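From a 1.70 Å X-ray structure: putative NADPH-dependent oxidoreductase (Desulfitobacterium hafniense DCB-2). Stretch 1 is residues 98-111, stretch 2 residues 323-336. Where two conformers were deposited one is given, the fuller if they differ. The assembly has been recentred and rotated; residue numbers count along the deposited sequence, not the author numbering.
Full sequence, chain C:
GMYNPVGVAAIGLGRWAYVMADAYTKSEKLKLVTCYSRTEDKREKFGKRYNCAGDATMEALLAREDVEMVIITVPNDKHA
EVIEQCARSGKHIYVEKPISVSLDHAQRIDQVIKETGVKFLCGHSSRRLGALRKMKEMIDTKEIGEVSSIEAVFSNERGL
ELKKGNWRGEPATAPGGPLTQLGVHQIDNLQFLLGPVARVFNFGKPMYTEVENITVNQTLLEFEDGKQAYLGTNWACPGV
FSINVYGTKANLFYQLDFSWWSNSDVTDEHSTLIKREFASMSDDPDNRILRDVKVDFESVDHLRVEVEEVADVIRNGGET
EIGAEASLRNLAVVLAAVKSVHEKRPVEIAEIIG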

# COMPACT_ATOMS: atom_id res chain seq x y z
N PRO C 98 6.74 -11.91 -18.99
CA PRO C 98 5.51 -12.71 -18.58
C PRO C 98 5.83 -13.89 -19.51
O PRO C 98 6.39 -13.60 -20.58
N ILE C 99 5.46 -15.08 -19.11
CA ILE C 99 5.44 -16.24 -19.99
C ILE C 99 4.77 -15.88 -21.30
O ILE C 99 5.24 -16.26 -22.38
N SER C 100 3.70 -15.10 -21.23
CA SER C 100 2.98 -14.55 -22.36
C SER C 100 2.02 -13.48 -21.85
O SER C 100 1.95 -13.29 -20.64
N VAL C 101 1.29 -12.80 -22.71
CA VAL C 101 0.21 -11.93 -22.21
C VAL C 101 -1.15 -12.57 -22.39
O VAL C 101 -2.15 -12.08 -21.83
N SER C 102 -1.29 -13.67 -23.14
CA SER C 102 -2.63 -14.27 -23.18
C SER C 102 -2.64 -15.66 -22.55
O SER C 102 -1.67 -16.42 -22.53
N LEU C 103 -3.78 -16.04 -21.98
CA LEU C 103 -3.86 -17.36 -21.35
C LEU C 103 -3.61 -18.49 -22.35
O LEU C 103 -2.95 -19.47 -22.03
N ASP C 104 -4.16 -18.33 -23.54
CA ASP C 104 -4.08 -19.33 -24.59
C ASP C 104 -2.63 -19.74 -24.84
O ASP C 104 -2.24 -20.89 -24.83
N HIS C 105 -1.79 -18.74 -25.04
CA HIS C 105 -0.37 -18.83 -25.28
C HIS C 105 0.32 -19.45 -24.07
O HIS C 105 1.21 -20.30 -24.23
N ALA C 106 -0.09 -19.04 -22.86
CA ALA C 106 0.57 -19.62 -21.68
C ALA C 106 0.28 -21.11 -21.68
O ALA C 106 1.12 -21.92 -21.34
N GLN C 107 -0.98 -21.45 -22.03
CA GLN C 107 -1.37 -22.87 -22.05
C GLN C 107 -0.61 -23.62 -23.13
O GLN C 107 -0.23 -24.78 -22.99
N ARG C 108 -0.38 -22.98 -24.27
CA ARG C 108 0.37 -23.67 -25.33
C ARG C 108 1.77 -23.98 -24.83
O ARG C 108 2.30 -25.02 -25.17
N ILE C 109 2.35 -23.09 -24.02
CA ILE C 109 3.72 -23.24 -23.59
C ILE C 109 3.82 -24.33 -22.54
O ILE C 109 4.69 -25.19 -22.52
N ASP C 110 2.87 -24.36 -21.61
CA ASP C 110 2.86 -25.47 -20.64
C ASP C 110 2.74 -26.80 -21.37
O ASP C 110 3.43 -27.77 -21.07
N GLN C 111 1.89 -26.85 -22.38
CA GLN C 111 1.62 -28.12 -23.06
C GLN C 111 2.82 -28.65 -23.83
O GLN C 111 3.20 -29.83 -23.77
N GLY C 323 8.60 -22.82 -13.34
CA GLY C 323 8.07 -23.53 -14.49
C GLY C 323 6.90 -22.81 -15.14
O GLY C 323 6.50 -21.71 -14.75
N ALA C 324 6.35 -23.48 -16.16
CA ALA C 324 5.25 -22.98 -16.97
C ALA C 324 4.00 -22.76 -16.12
O ALA C 324 3.32 -21.77 -16.33
N GLU C 325 3.76 -23.66 -15.18
CA GLU C 325 2.57 -23.55 -14.33
C GLU C 325 2.64 -22.32 -13.43
O GLU C 325 1.71 -21.51 -13.35
N ALA C 326 3.75 -22.20 -12.74
CA ALA C 326 4.05 -21.11 -11.83
C ALA C 326 4.00 -19.79 -12.60
O ALA C 326 3.39 -18.83 -12.14
N SER C 327 4.62 -19.76 -13.77
CA SER C 327 4.61 -18.52 -14.56
C SER C 327 3.19 -18.15 -14.97
O SER C 327 2.80 -16.98 -14.93
N LEU C 328 2.44 -19.19 -15.35
CA LEU C 328 1.04 -19.03 -15.75
C LEU C 328 0.29 -18.44 -14.55
O LEU C 328 -0.58 -17.60 -14.76
N ARG C 329 0.60 -18.86 -13.33
CA ARG C 329 -0.12 -18.33 -12.18
C ARG C 329 0.14 -16.84 -12.03
O ARG C 329 -0.74 -16.10 -11.61
N ASN C 330 1.35 -16.41 -12.38
CA ASN C 330 1.66 -14.97 -12.32
C ASN C 330 0.84 -14.20 -13.34
O ASN C 330 0.27 -13.13 -13.09
N LEU C 331 0.74 -14.70 -14.57
CA LEU C 331 -0.06 -14.05 -15.59
C LEU C 331 -1.55 -13.98 -15.20
O LEU C 331 -2.24 -13.02 -15.46
N ALA C 332 -2.02 -15.08 -14.60
CA ALA C 332 -3.40 -15.20 -14.16
C ALA C 332 -3.77 -14.10 -13.16
O ALA C 332 -4.90 -13.61 -13.16
N VAL C 333 -2.85 -13.69 -12.31
CA VAL C 333 -3.11 -12.55 -11.42
C VAL C 333 -3.39 -11.30 -12.25
O VAL C 333 -4.32 -10.54 -11.98
N VAL C 334 -2.56 -11.06 -13.28
CA VAL C 334 -2.73 -9.90 -14.13
C VAL C 334 -4.08 -10.00 -14.84
O VAL C 334 -4.80 -9.00 -14.89
N LEU C 335 -4.43 -11.18 -15.36
CA LEU C 335 -5.68 -11.27 -16.12
C LEU C 335 -6.88 -11.10 -15.18
O LEU C 335 -7.89 -10.50 -15.55
N ALA C 336 -6.73 -11.61 -13.97
CA ALA C 336 -7.86 -11.51 -13.01
C ALA C 336 -8.08 -10.06 -12.63
O ALA C 336 -9.23 -9.63 -12.46

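Two nearly antiparallel helices, 103-111 and 324-336, with the loop before the first, pack through a mostly apolar, leucine-rich contact that no direct hydrogen bond crosses and that a single water bridges at the loop end. The axes run at 172° and approach to 9.5 Å, and the two stretches together bury 579 Å². Leu-331 (chi1 t, chi2 p) points toward stretch 1 and is covered most by it: its CD1 lies 3.4 Å from Ser-100 O, and its CD2 reaches 3.9 Å from Ala-106 CB, so it packs against both the loop before the first helix and the helix itself. Ser-100 O is buried by this contact and has no polar partner in the model. Ser-100 OG (chi1 p) instead donates within its own stretch to Ser-102 O at 2.9 Å, while Ser-102 OG caps the helix through a weak bond from His-105 N at 3.3 Å.

Ala-106 points toward the partner helix, and its CB lies 3.8 Å from Leu-328 CD1. Leu-328 (t, t) starts sideways, but its end comes nearer, as does that of Leu-103 (t, p); Leu-103 CD1 and Leu-328 CD2 meet at 4.1 Å. Leu-335 (m, t) extends the apolar row, its CD1 4.0 Å from Leu-103 CB and its CD2 3.7 Å from Val-101 O. Further along the first helix, Asp-110 (chi1 t) points toward stretch 2 without finding a polar partner across the contact: its OD1 rests 3.4 Å from Ala-324 CB.

Ile-99 (t, t) packs from the loop, with CB 3.8 Å from Ser-327 CB and CD1 4.3 Å from Ala-324 CB. Ser-327 (chi1 m) turns its hydroxyl back to its own helix start, OG donating to Gly-323 O at 2.8 Å. Water 1 links the backbones here, accepting from Ile-99 N at 3.0 Å and donating to Ser-327 O at 3.1 Å.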

# COMPACT_ATOMS: atom_id res chain seq x y z
CB PRO C 98 4.32 -11.89 -18.87
CG PRO C 98 4.77 -10.99 -19.97
CD PRO C 98 6.22 -10.72 -19.73
CB ILE C 99 4.76 -17.42 -19.29
CG1 ILE C 99 4.61 -18.62 -20.22
CG2 ILE C 99 3.40 -17.07 -18.72
CD1 ILE C 99 4.35 -19.90 -19.43
CB SER C 100 2.18 -15.65 -23.06
OG SER C 100 1.19 -16.22 -22.24
CB VAL C 101 0.31 -10.53 -22.83
CG1 VAL C 101 1.46 -9.83 -22.12
CG2 VAL C 101 0.53 -10.54 -24.33
CB SER C 102 -3.16 -14.34 -24.60
OG SER C 102 -2.85 -15.60 -25.17
CB LEU C 103 -5.24 -17.49 -20.69
CG LEU C 103 -5.48 -18.76 -19.86
CD1 LEU C 103 -4.53 -18.85 -18.68
CD2 LEU C 103 -6.91 -18.83 -19.35
CB ASP C 104 -4.68 -18.80 -25.90
CG ASP C 104 -4.65 -19.87 -26.98
OD1 ASP C 104 -5.09 -21.00 -26.69
OD2 ASP C 104 -4.18 -19.57 -28.10
CB HIS C 105 0.17 -17.46 -25.61
CG HIS C 105 -0.12 -16.96 -26.98
ND1 HIS C 105 0.52 -15.85 -27.51
CD2 HIS C 105 -0.94 -17.41 -27.95
CE1 HIS C 105 0.09 -15.64 -28.74
NE2 HIS C 105 -0.81 -16.57 -29.04
CB ALA C 106 0.07 -18.98 -20.39
CB GLN C 107 -2.88 -22.97 -22.27
CG GLN C 107 -3.67 -22.60 -21.04
CD GLN C 107 -5.17 -22.57 -21.26
OE1 GLN C 107 -5.68 -22.26 -22.34
NE2 GLN C 107 -5.89 -22.88 -20.18
CB ARG C 108 0.42 -22.80 -26.58
CG ARG C 108 -0.82 -23.00 -27.46
CD ARG C 108 -0.98 -21.88 -28.47
NE ARG C 108 0.17 -21.79 -29.37
CZ ARG C 108 0.38 -20.80 -30.23
NH1 ARG C 108 -0.50 -19.81 -30.29
NH2 ARG C 108 1.46 -20.80 -31.01
CB ILE C 109 4.26 -21.90 -23.09
CG1 ILE C 109 4.35 -20.83 -24.18
CG2 ILE C 109 5.58 -22.10 -22.38
CD1 ILE C 109 4.46 -19.43 -23.63
CB ASP C 110 1.72 -25.21 -19.66
CG ASP C 110 1.69 -26.11 -18.43
OD1 ASP C 110 2.74 -26.60 -17.99
OD2 ASP C 110 0.57 -26.33 -17.91
CB GLN C 111 0.44 -27.87 -24.00
CG GLN C 111 0.29 -29.00 -25.01
CD GLN C 111 -0.49 -30.18 -24.47
OE1 GLN C 111 -0.75 -30.28 -23.26
NE2 GLN C 111 -0.85 -31.08 -25.39
CB ALA C 324 4.92 -23.94 -18.12
CB GLU C 325 2.45 -24.79 -13.48
CG GLU C 325 1.07 -25.27 -13.12
CD GLU C 325 1.22 -26.62 -12.41
OE1 GLU C 325 1.65 -26.63 -11.24
OE2 GLU C 325 0.92 -27.64 -13.08
CB ALA C 326 5.37 -21.34 -11.14
CB SER C 327 5.48 -18.66 -15.82
OG SER C 327 6.79 -19.05 -15.46
CB LEU C 328 0.46 -20.35 -16.23
CG LEU C 328 -0.93 -20.34 -16.87
CD1 LEU C 328 -1.07 -21.51 -17.83
CD2 LEU C 328 -2.04 -20.39 -15.85
CB ARG C 329 0.27 -19.03 -10.88
CG ARG C 329 -0.65 -20.14 -10.42
CD ARG C 329 -0.54 -20.36 -8.92
NE ARG C 329 -1.82 -20.57 -8.26
CZ ARG C 329 -2.62 -19.65 -7.73
NH1 ARG C 329 -2.31 -18.36 -7.76
NH2 ARG C 329 -3.75 -20.05 -7.16
CB ASN C 330 3.16 -14.73 -12.52
CG ASN C 330 4.02 -15.24 -11.38
OD1 ASN C 330 3.48 -15.43 -10.29
ND2 ASN C 330 5.30 -15.43 -11.66
CB LEU C 331 -0.00 -14.82 -16.90
CG LEU C 331 -0.91 -14.35 -18.06
CD1 LEU C 331 -0.56 -12.90 -18.40
CD2 LEU C 331 -0.77 -15.31 -19.24
CB ALA C 332 -3.61 -16.57 -13.54
CB VAL C 333 -1.95 -12.35 -10.44
CG1 VAL C 333 -2.09 -11.15 -9.53
CG2 VAL C 333 -1.84 -13.60 -9.54
CB VAL C 334 -1.57 -9.73 -15.13
CG1 VAL C 334 -1.84 -8.56 -16.08
CG2 VAL C 334 -0.24 -9.49 -14.42
CB LEU C 335 -5.73 -12.57 -16.91
CG LEU C 335 -4.61 -12.81 -17.93
CD1 LEU C 335 -4.69 -14.22 -18.50
CD2 LEU C 335 -4.64 -11.78 -19.05
CB ALA C 336 -7.56 -12.39 -11.82
O HOH W 1 4.89 -15.01 -16.17